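Local coordinates for uncharacterized protein (PDB 4FS7), which is of unknown function but, as an extracellular leucine-rich repeat protein of the BspA type, probably serves in protein binding, at residues V20-L25 with A65-C70; V44-V49 with I76-T81; D58-G63 with T81-G86. One frame throughout, in Å; residues are numbered along the deposited sequence. Where two conformers were deposited one is given.

Contact 1 (V20-L25 with A65-C70); sequences VEVSGL and AAFQGC
The ring of Phe67 has Leu25 at its edge: CG of Leu25 sits near the ring plane, 3.5 Å from Phe67 CE1, and the leucine CD2 methyl lies in that plane. The two side chains cross at about a right angle. On Val22 it is CG1, anti to the backbone N (chi1 174°), that reaches the ring, coming in obliquely to 3.7 Å from Phe67 CZ. Phe67 gets there with CG anti to its carbonyl carbon, its ring end swinging closer to the strand than its CB bond alone would take it. Cys70 adds a looser touch, SG to Leu25 CD1. Next to the ring, the methyl of Ala66 points at the strand backbone and rests 3.6 Å from Val22 O.

Polar contact runs through water. One water lies within hydrogen-bonding distance of both Ser23 O and Ala66 O; a second accepts from Leu25 N and donates to Ala66 O, 3.1 Å away. Ala66 O receives a CA-H...O contact from Gly24 CA at 3.3 Å. At the backbone angles of Gly24 a CB would be pressed against Ser23 O.

Ser23 and Gly24 form a classic beta bulge opposite Thr10, and the loop is two successive beta turns, type I then type II. This bulged end of strand 19-25 meets the loop between strands 55-62 and 73-77, with Phe67 and Leu25 both packing on Val44 of strand 42-45.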
# COMPACT_ATOMS: atom_id res chain seq x y z
N VAL A 20 9.59 -29.93 26.27
CA VAL A 20 8.83 -30.33 25.10
C VAL A 20 8.22 -29.11 24.42
O VAL A 20 8.07 -28.03 25.02
CB VAL A 20 7.71 -31.35 25.43
CG1 VAL A 20 8.29 -32.72 25.90
CG2 VAL A 20 6.75 -30.78 26.46
N GLU A 21 7.90 -29.33 23.15
CA GLU A 21 7.13 -28.38 22.33
C GLU A 21 5.77 -29.00 22.05
O GLU A 21 5.62 -30.20 21.83
CB GLU A 21 7.84 -28.02 20.99
CG GLU A 21 7.85 -29.20 19.97
CD GLU A 21 8.45 -28.94 18.57
OE1 GLU A 21 8.69 -27.80 18.18
OE2 GLU A 21 8.66 -29.93 17.85
N VAL A 22 4.73 -28.17 22.03
CA VAL A 22 3.43 -28.58 21.51
C VAL A 22 3.55 -28.77 20.01
O VAL A 22 4.00 -27.88 19.29
CB VAL A 22 2.38 -27.49 21.77
CG1 VAL A 22 1.02 -27.85 21.10
CG2 VAL A 22 2.20 -27.30 23.28
N SER A 23 3.20 -29.95 19.53
CA SER A 23 3.33 -30.26 18.12
C SER A 23 2.00 -30.38 17.39
O SER A 23 2.00 -30.50 16.16
CB SER A 23 4.19 -31.47 17.92
OG SER A 23 3.56 -32.59 18.48
N GLY A 24 0.88 -30.28 18.09
CA GLY A 24 -0.41 -30.40 17.43
C GLY A 24 -1.49 -30.86 18.38
O GLY A 24 -1.30 -30.90 19.60
N LEU A 25 -2.62 -31.22 17.79
CA LEU A 25 -3.75 -31.81 18.48
C LEU A 25 -3.93 -33.25 18.06
O LEU A 25 -3.58 -33.64 16.97
CB LEU A 25 -5.05 -31.08 18.13
CG LEU A 25 -5.21 -29.69 18.71
CD1 LEU A 25 -6.47 -29.04 18.18
CD2 LEU A 25 -5.22 -29.76 20.24
N ALA A 65 4.17 -24.80 12.61
CA ALA A 65 2.92 -25.27 12.04
C ALA A 65 2.10 -26.19 12.96
O ALA A 65 1.30 -26.98 12.48
CB ALA A 65 3.15 -25.93 10.65
N ALA A 66 2.21 -26.00 14.28
CA ALA A 66 1.62 -26.98 15.19
C ALA A 66 0.11 -27.11 15.01
O ALA A 66 -0.44 -28.24 14.96
CB ALA A 66 1.96 -26.62 16.64
N PHE A 67 -0.58 -25.98 14.86
CA PHE A 67 -2.03 -25.96 14.72
C PHE A 67 -2.49 -25.54 13.30
O PHE A 67 -3.64 -25.17 13.10
CB PHE A 67 -2.71 -25.08 15.76
CG PHE A 67 -2.52 -25.55 17.17
CD1 PHE A 67 -3.34 -26.52 17.71
CD2 PHE A 67 -1.48 -25.03 17.92
CE1 PHE A 67 -3.11 -26.93 19.02
CE2 PHE A 67 -1.24 -25.44 19.18
CZ PHE A 67 -2.07 -26.40 19.76
N GLN A 68 -1.57 -25.61 12.34
CA GLN A 68 -1.87 -25.20 10.97
C GLN A 68 -3.07 -25.98 10.42
O GLN A 68 -3.10 -27.23 10.48
CB GLN A 68 -0.64 -25.40 10.10
CG GLN A 68 -0.82 -25.07 8.65
CD GLN A 68 0.46 -25.28 7.87
OE1 GLN A 68 1.02 -26.37 7.87
NE2 GLN A 68 0.91 -24.25 7.17
N GLY A 69 -4.08 -25.25 9.94
CA GLY A 69 -5.27 -25.87 9.36
C GLY A 69 -6.27 -26.42 10.34
O GLY A 69 -7.18 -27.13 9.92
N CYS A 70 -6.13 -26.12 11.62
CA CYS A 70 -7.07 -26.60 12.64
C CYS A 70 -8.29 -25.69 12.67
O CYS A 70 -8.47 -24.89 13.58
CB CYS A 70 -6.39 -26.67 14.01
SG CYS A 70 -5.06 -27.90 14.16
O HOH W 1 0.59 -30.49 13.67
O HOH W 2 -2.82 -30.24 14.92

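Contact 2 (V44-V49 with I76-T81); sequences VNIPPV and IKIPST
Two backbone hydrogen bonds join the segments. Lys77 N gives its proton to Val44 O at 2.9 Å, an almost straight bond (174° at the hydrogen) arriving nearly along the C=O axis; Ile46 N then donates to Lys77 O at 3.0 Å, this time in the carbonyl plane. Together they define a short parallel ladder, Val44 beside Ile76 and Asn45 beside Lys77, part of the three-stranded parallel sheet in which 73-77 lies between 42-45 and 98-99, as successive strands stack in a leucine-rich repeat solenoid.

On the exposed face, the amide of Asn45 lies obliquely across the extended lysine chain, ND2 3.5 Å from Lys77 CD. Val44 and Ile76 point to the other, apolar face; just past the ladder Ile46 runs alongside Ile76, pointing the same way, with its CD1 3.9 Å from Ile76 CG2. The Ile46 side chain crosses Pro79 at about a right angle, its CG2, anti to the backbone N, 3.6 Å from Pro79 CD. Ile46 also packs on Val22, Val59 and Ile62, so an alanine here would lose both branches and would probably loosen the packing between this ladder and the neighbouring strands.

Past the ladder, with no amide proton to offer, the prolines continue the contact by ring packing. Pro79 CD closes to 3.2 Å from Ile46 O, and Pro48 CB lies 4.0 Å from Pro79 CB. Thr81 OG1, bonded to Val59 O, ends the row with Pro48 CA 3.5 Å from it.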
# COMPACT_ATOMS: atom_id res chain seq x y z
N VAL A 44 -8.56 -25.48 23.40
CA VAL A 44 -7.29 -26.19 23.57
C VAL A 44 -6.59 -25.58 24.76
O VAL A 44 -6.20 -24.42 24.75
CB VAL A 44 -6.41 -26.10 22.34
CG1 VAL A 44 -5.05 -26.77 22.53
CG2 VAL A 44 -7.11 -26.72 21.14
N ASN A 45 -6.45 -26.37 25.82
CA ASN A 45 -5.91 -25.89 27.06
C ASN A 45 -4.50 -26.44 27.26
O ASN A 45 -4.35 -27.60 27.68
CB ASN A 45 -6.85 -26.31 28.18
CG ASN A 45 -6.79 -25.39 29.32
OD1 ASN A 45 -5.70 -24.90 29.67
ND2 ASN A 45 -7.96 -25.11 29.93
N ILE A 46 -3.46 -25.68 26.93
CA ILE A 46 -2.12 -26.21 26.94
C ILE A 46 -1.55 -26.11 28.37
O ILE A 46 -1.47 -25.02 28.93
CB ILE A 46 -1.18 -25.44 25.97
CG1 ILE A 46 -1.69 -25.53 24.51
CG2 ILE A 46 0.26 -25.91 26.12
CD1 ILE A 46 -0.99 -24.58 23.54
N PRO A 47 -1.13 -27.24 28.95
CA PRO A 47 -0.59 -27.19 30.32
C PRO A 47 0.87 -26.72 30.31
O PRO A 47 1.59 -26.84 29.29
CB PRO A 47 -0.71 -28.64 30.76
CG PRO A 47 -0.48 -29.43 29.49
CD PRO A 47 -1.19 -28.62 28.44
N PRO A 48 1.37 -26.26 31.47
CA PRO A 48 2.77 -25.82 31.57
C PRO A 48 3.77 -26.96 31.75
O PRO A 48 4.97 -26.79 31.51
CB PRO A 48 2.77 -24.94 32.81
CG PRO A 48 1.62 -25.44 33.62
CD PRO A 48 0.59 -25.86 32.65
N VAL A 49 3.25 -28.11 32.20
CA VAL A 49 4.04 -29.31 32.54
C VAL A 49 3.24 -30.53 32.15
O VAL A 49 2.01 -30.55 32.35
CB VAL A 49 4.41 -29.38 34.06
CG1 VAL A 49 5.21 -30.64 34.35
CG2 VAL A 49 5.17 -28.19 34.50
N ILE A 76 -7.44 -21.06 22.23
CA ILE A 76 -6.23 -21.71 22.70
C ILE A 76 -5.73 -20.92 23.90
O ILE A 76 -5.64 -19.69 23.87
CB ILE A 76 -5.14 -21.74 21.59
CG1 ILE A 76 -5.65 -22.50 20.35
CG2 ILE A 76 -3.82 -22.30 22.12
CD1 ILE A 76 -4.78 -22.46 19.12
N LYS A 77 -5.48 -21.66 24.98
CA LYS A 77 -4.93 -21.13 26.22
C LYS A 77 -3.47 -21.54 26.30
O LYS A 77 -3.15 -22.74 26.34
CB LYS A 77 -5.73 -21.68 27.40
CG LYS A 77 -7.24 -21.38 27.36
CD LYS A 77 -7.95 -21.93 28.58
CE LYS A 77 -9.16 -21.11 28.95
NZ LYS A 77 -9.50 -21.27 30.40
N ILE A 78 -2.58 -20.56 26.33
CA ILE A 78 -1.16 -20.80 26.31
C ILE A 78 -0.56 -20.45 27.68
O ILE A 78 -0.75 -19.35 28.15
CB ILE A 78 -0.46 -19.97 25.20
CG1 ILE A 78 -1.08 -20.21 23.83
CG2 ILE A 78 1.03 -20.28 25.18
CD1 ILE A 78 -0.39 -19.51 22.62
N PRO A 79 0.15 -21.39 28.32
CA PRO A 79 0.68 -21.12 29.65
C PRO A 79 1.90 -20.20 29.59
O PRO A 79 2.55 -20.06 28.56
CB PRO A 79 1.07 -22.52 30.15
CG PRO A 79 1.47 -23.23 28.89
CD PRO A 79 0.50 -22.73 27.85
N SER A 80 2.25 -19.61 30.73
CA SER A 80 3.32 -18.63 30.80
C SER A 80 4.69 -19.18 30.49
O SER A 80 5.64 -18.43 30.25
CB SER A 80 3.35 -17.97 32.16
OG SER A 80 3.77 -18.89 33.16
N THR A 81 4.79 -20.50 30.53
CA THR A 81 6.03 -21.19 30.28
C THR A 81 6.43 -21.24 28.81
O THR A 81 7.60 -21.49 28.50
CB THR A 81 5.97 -22.63 30.84
OG1 THR A 81 4.82 -23.30 30.30
CG2 THR A 81 5.82 -22.55 32.39

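Contact 3 (D58-G63 with T81-G86); sequences DVVSIG and TVREIG
Three backbone hydrogen bonds tie the segments. Arg83 N reaches Val60 O at 2.9 Å in a straight bond, although the donor stands 45° out of the carbonyl plane. Ile62 N takes Glu84 O in that carbonyl's plane, and Gly86 N closes on Ile62 O at 2.8 Å, more bent. The Thr81 hydroxyl adds a fourth bond: OG1, held between the backbone N and the carbonyl carbon (chi1 55°), donates to Val59 O at 2.8 Å. A water bridges Ile62 O and Glu84 OE2. Ser61 N, buried here, finds no partner.

The segments run parallel, with Ile62 paired beside Ile85 where the short, weakly bonded strand around 84-85 lies against 55-62, so the parallel stacking, of the kind seen in leucine-rich repeat solenoids, runs on from 55-62 into 81-86.

Apolar packing is carried by Val82, whose CG1 meets Ile62 CG1 obliquely at 4.2 Å while CG2 approaches Val59. On the outer side Arg83 lies alongside Val60, pointing the same way; one face of its guanidinium covers Val60 CB, 3.8 Å from NH1, and NH2 makes a salt bridge to Glu16. Gly86 is confined: a CB there would clash with Gly63 C.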
# COMPACT_ATOMS: atom_id res chain seq x y z
N ASP A 58 8.74 -29.64 30.91
CA ASP A 58 8.23 -28.28 30.83
C ASP A 58 7.83 -27.97 29.39
O ASP A 58 8.60 -28.25 28.49
CB ASP A 58 9.32 -27.33 31.29
CG ASP A 58 9.67 -27.53 32.77
OD1 ASP A 58 8.74 -27.50 33.63
OD2 ASP A 58 10.86 -27.78 33.07
N VAL A 59 6.64 -27.41 29.23
CA VAL A 59 6.10 -27.05 27.93
C VAL A 59 6.56 -25.61 27.63
O VAL A 59 5.98 -24.66 28.15
CB VAL A 59 4.58 -27.21 27.93
CG1 VAL A 59 3.99 -26.88 26.53
CG2 VAL A 59 4.13 -28.63 28.38
N VAL A 60 7.59 -25.47 26.80
CA VAL A 60 8.28 -24.21 26.62
C VAL A 60 8.14 -23.57 25.25
O VAL A 60 8.59 -22.46 25.05
CB VAL A 60 9.76 -24.32 27.01
CG1 VAL A 60 9.88 -24.80 28.45
CG2 VAL A 60 10.55 -25.21 26.05
N SER A 61 7.49 -24.26 24.32
CA SER A 61 7.34 -23.72 22.98
C SER A 61 6.14 -24.36 22.30
O SER A 61 5.66 -25.44 22.68
CB SER A 61 8.60 -23.88 22.14
OG SER A 61 8.92 -25.22 21.96
N ILE A 62 5.68 -23.68 21.25
CA ILE A 62 4.71 -24.22 20.30
C ILE A 62 5.47 -24.40 18.99
O ILE A 62 6.14 -23.48 18.52
CB ILE A 62 3.46 -23.34 20.15
CG1 ILE A 62 2.70 -23.30 21.50
CG2 ILE A 62 2.54 -23.86 19.02
CD1 ILE A 62 1.63 -22.33 21.54
N GLY A 63 5.38 -25.60 18.44
CA GLY A 63 6.17 -25.93 17.28
C GLY A 63 5.72 -25.28 15.97
O GLY A 63 4.60 -24.82 15.83
N THR A 81 4.79 -20.50 30.53
CA THR A 81 6.03 -21.19 30.28
C THR A 81 6.43 -21.24 28.81
O THR A 81 7.60 -21.49 28.50
CB THR A 81 5.97 -22.63 30.84
OG1 THR A 81 4.82 -23.30 30.30
CG2 THR A 81 5.82 -22.55 32.39
N VAL A 82 5.48 -20.98 27.92
CA VAL A 82 5.77 -20.94 26.50
C VAL A 82 6.46 -19.64 26.17
O VAL A 82 5.91 -18.57 26.33
CB VAL A 82 4.49 -21.16 25.67
CG1 VAL A 82 4.69 -20.77 24.19
CG2 VAL A 82 4.01 -22.60 25.76
N ARG A 83 7.69 -19.76 25.67
CA ARG A 83 8.54 -18.61 25.36
C ARG A 83 8.85 -18.44 23.89
O ARG A 83 9.43 -17.41 23.52
CB ARG A 83 9.84 -18.64 26.15
CG ARG A 83 10.71 -19.75 25.89
CD ARG A 83 11.88 -19.70 26.90
NE ARG A 83 12.89 -20.67 26.48
CZ ARG A 83 13.19 -21.81 27.11
NH1 ARG A 83 12.60 -22.16 28.25
NH2 ARG A 83 14.11 -22.60 26.57
N GLU A 84 8.38 -19.36 23.07
CA GLU A 84 8.63 -19.33 21.63
C GLU A 84 7.45 -19.96 20.93
O GLU A 84 6.93 -20.97 21.38
CB GLU A 84 9.89 -20.12 21.32
CG GLU A 84 10.32 -20.15 19.88
CD GLU A 84 11.59 -20.98 19.69
OE1 GLU A 84 12.46 -20.91 20.59
OE2 GLU A 84 11.70 -21.67 18.66
N ILE A 85 7.01 -19.36 19.83
CA ILE A 85 5.89 -19.85 19.02
C ILE A 85 6.43 -19.94 17.58
O ILE A 85 6.96 -18.97 17.04
CB ILE A 85 4.67 -18.94 19.09
CG1 ILE A 85 4.16 -18.84 20.54
CG2 ILE A 85 3.59 -19.45 18.13
CD1 ILE A 85 2.99 -17.84 20.72
N GLY A 86 6.30 -21.11 16.97
CA GLY A 86 6.89 -21.34 15.65
C GLY A 86 6.15 -20.58 14.56
O GLY A 86 4.98 -20.21 14.71
O HOH W 3 8.96 -23.15 18.03

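How the contacts relate
All three contacts lie at the N-terminal end of the elongated chain, with centres 9 to 12 Å apart, and their segments interleave along the sequence. Contacts 1 and 3 share a sheet: Val22 O lies 2.8 Å from Gly63 N, and Val20 N 3.0 Å from Asp58 O, both probable hydrogen bonds between neighbouring parallel strands. Contact 2 meets contact 1 through packing, with Val22 CG2 3.7 Å from Ile46 CG2 and Leu25 CD2 equally close to Val44 CG2. Contacts 2 and 3 share Thr81; Pro48 O probably bonds to Val59 N at 2.9 Å, and Ile78 CD1 touches Ile62 CD1 at 3.6 Å, continuing one apolar interior.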